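PDB 3HH7: muscarinic toxin-like protein 3 homolog from Ophiophagus hannah, which acts as a homodimeric three-finger neurotoxin of king cobra venom and probably inhibits nicotinic acetylcholine receptors as a postsynaptic antagonist. Local coordinates for residues C24-W29 against I37-T42. Numbering follows the deposited sequence.
Sequences CYKSSW and IERGCT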
# COMPACT_ATOMS: atom_id res chain seq x y z
N CYS A 24 -6.25 6.89 -4.18
CA CYS A 24 -5.16 6.68 -5.14
C CYS A 24 -4.41 5.40 -4.86
O CYS A 24 -4.34 4.92 -3.71
CB CYS A 24 -4.16 7.83 -5.08
SG CYS A 24 -4.89 9.47 -5.23
N TYR A 25 -3.80 4.85 -5.91
CA TYR A 25 -2.86 3.75 -5.70
C TYR A 25 -1.61 3.89 -6.55
O TYR A 25 -1.59 4.57 -7.59
CB TYR A 25 -3.51 2.39 -5.98
CG TYR A 25 -3.72 2.10 -7.45
CD1 TYR A 25 -2.80 1.32 -8.15
CD2 TYR A 25 -4.81 2.63 -8.14
CE1 TYR A 25 -2.98 1.05 -9.51
CE2 TYR A 25 -5.00 2.39 -9.49
CZ TYR A 25 -4.09 1.60 -10.18
OH TYR A 25 -4.30 1.38 -11.52
N LYS A 26 -0.58 3.21 -6.08
CA LYS A 26 0.66 3.00 -6.81
C LYS A 26 1.03 1.53 -6.64
O LYS A 26 1.10 1.03 -5.52
CB LYS A 26 1.78 3.91 -6.27
CG LYS A 26 3.07 3.83 -7.03
CD LYS A 26 4.09 4.74 -6.40
CE LYS A 26 5.29 4.90 -7.29
NZ LYS A 26 6.36 5.65 -6.54
N SER A 27 1.24 0.85 -7.75
CA SER A 27 1.55 -0.57 -7.76
C SER A 27 2.83 -0.80 -8.54
O SER A 27 2.90 -0.41 -9.71
CB SER A 27 0.38 -1.32 -8.40
OG SER A 27 0.64 -2.70 -8.50
N SER A 28 3.83 -1.41 -7.91
CA SER A 28 5.12 -1.69 -8.54
C SER A 28 5.29 -3.19 -8.64
O SER A 28 5.13 -3.91 -7.64
CB SER A 28 6.25 -1.10 -7.69
OG SER A 28 7.50 -1.57 -8.13
N TRP A 29 5.57 -3.69 -9.84
CA TRP A 29 5.76 -5.13 -10.02
C TRP A 29 6.86 -5.43 -11.04
O TRP A 29 7.41 -4.53 -11.68
CB TRP A 29 4.45 -5.82 -10.39
CG TRP A 29 4.01 -5.58 -11.80
CD1 TRP A 29 4.17 -6.43 -12.87
CD2 TRP A 29 3.31 -4.44 -12.31
NE1 TRP A 29 3.64 -5.87 -14.00
CE2 TRP A 29 3.10 -4.65 -13.69
CE3 TRP A 29 2.85 -3.25 -11.73
CZ2 TRP A 29 2.46 -3.72 -14.51
CZ3 TRP A 29 2.21 -2.31 -12.55
CH2 TRP A 29 2.02 -2.56 -13.93
N ILE A 37 5.48 0.28 -13.06
CA ILE A 37 4.67 0.95 -12.05
C ILE A 37 3.37 1.39 -12.69
O ILE A 37 3.37 1.93 -13.79
CB ILE A 37 5.38 2.18 -11.39
CG1 ILE A 37 6.69 1.75 -10.73
CG2 ILE A 37 4.50 2.81 -10.31
CD1 ILE A 37 7.49 2.92 -10.19
N GLU A 38 2.26 1.09 -12.02
CA GLU A 38 0.95 1.61 -12.40
C GLU A 38 0.45 2.54 -11.31
O GLU A 38 0.62 2.26 -10.11
CB GLU A 38 -0.02 0.45 -12.59
CG GLU A 38 -1.36 0.81 -13.19
CD GLU A 38 -2.21 -0.42 -13.41
OE1 GLU A 38 -1.89 -1.21 -14.32
OE2 GLU A 38 -3.19 -0.62 -12.66
N ARG A 39 -0.18 3.65 -11.71
CA ARG A 39 -0.74 4.61 -10.77
C ARG A 39 -2.14 5.00 -11.21
O ARG A 39 -2.43 5.08 -12.40
CB ARG A 39 0.10 5.88 -10.74
CG ARG A 39 1.54 5.69 -10.31
CD ARG A 39 2.22 7.03 -10.35
NE ARG A 39 3.62 7.01 -9.95
CZ ARG A 39 4.64 6.69 -10.75
NH1 ARG A 39 4.44 6.30 -12.01
NH2 ARG A 39 5.88 6.74 -10.27
N GLY A 40 -3.00 5.32 -10.25
CA GLY A 40 -4.28 5.88 -10.61
C GLY A 40 -5.32 5.98 -9.50
O GLY A 40 -5.02 5.78 -8.33
N CYS A 41 -6.53 6.34 -9.90
CA CYS A 41 -7.71 6.30 -9.05
C CYS A 41 -8.22 4.88 -8.91
O CYS A 41 -8.15 4.09 -9.86
CB CYS A 41 -8.83 7.14 -9.66
SG CYS A 41 -8.52 8.88 -9.71
N THR A 42 -8.76 4.58 -7.73
CA THR A 42 -9.39 3.28 -7.51
C THR A 42 -10.37 3.35 -6.34
O THR A 42 -10.24 4.23 -5.48
CB THR A 42 -8.35 2.17 -7.25
OG1 THR A 42 -8.99 0.88 -7.22
CG2 THR A 42 -7.58 2.42 -5.93
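Tyr25 and Gly40 form a hydrogen-bonded pair in the antiparallel hairpin of strands 23-31 and 34-42, the central finger of the three-finger toxin fold. Their two backbone bonds, with those between Ser27 and Glu38, join the middle strand of the sheet to an outer one. On the face carrying Tyr25, the finger shows how glycine admits an aromatic ring over a neighbouring strand. A chi1 of 75° sets Tyr25 CG between the backbone N and carbonyl carbon; one ring face lies over Arg39 C and Gly40 N, the latter 3.6 Å from the ring plane, toward the rim. A CB on Gly40 would lie a tight 3.5 Å from Tyr25 CE2, and the backbone angles there would press it against Arg39 O. Cys41 O meets the ring edge in plane at 3.6 Å from Tyr25 CE2, while Thr42 CG2 packs obliquely against Tyr25 CD2. Farther along, Trp29 CZ3 comes to 3.5 Å from Glu38 CB, packing the aliphatic root of Glu38.

On the opposite face Lys26 and Arg39 run side by side, with Lys26 NZ 3.9 Å from Arg39 NH2; the C-terminal carboxylate of Gln65 probably eases this repulsion, since its OXT salt-bridges Lys26 NZ and its O accepts Arg39 NE, while carbonyls of His6 and Ser8 take Arg39 NH1. Ile37 CG2 lies over the guanidinium centre. Disulfides Cys24-Cys3 and Cys41-Cys17 tie the finger's base to the core. Back at the ring, Tyr25 OH donates to Glu38 OE2 at 2.6 Å, from its anti side and 21° out of the carboxylate plane, with ring and carboxylate planes 76° apart.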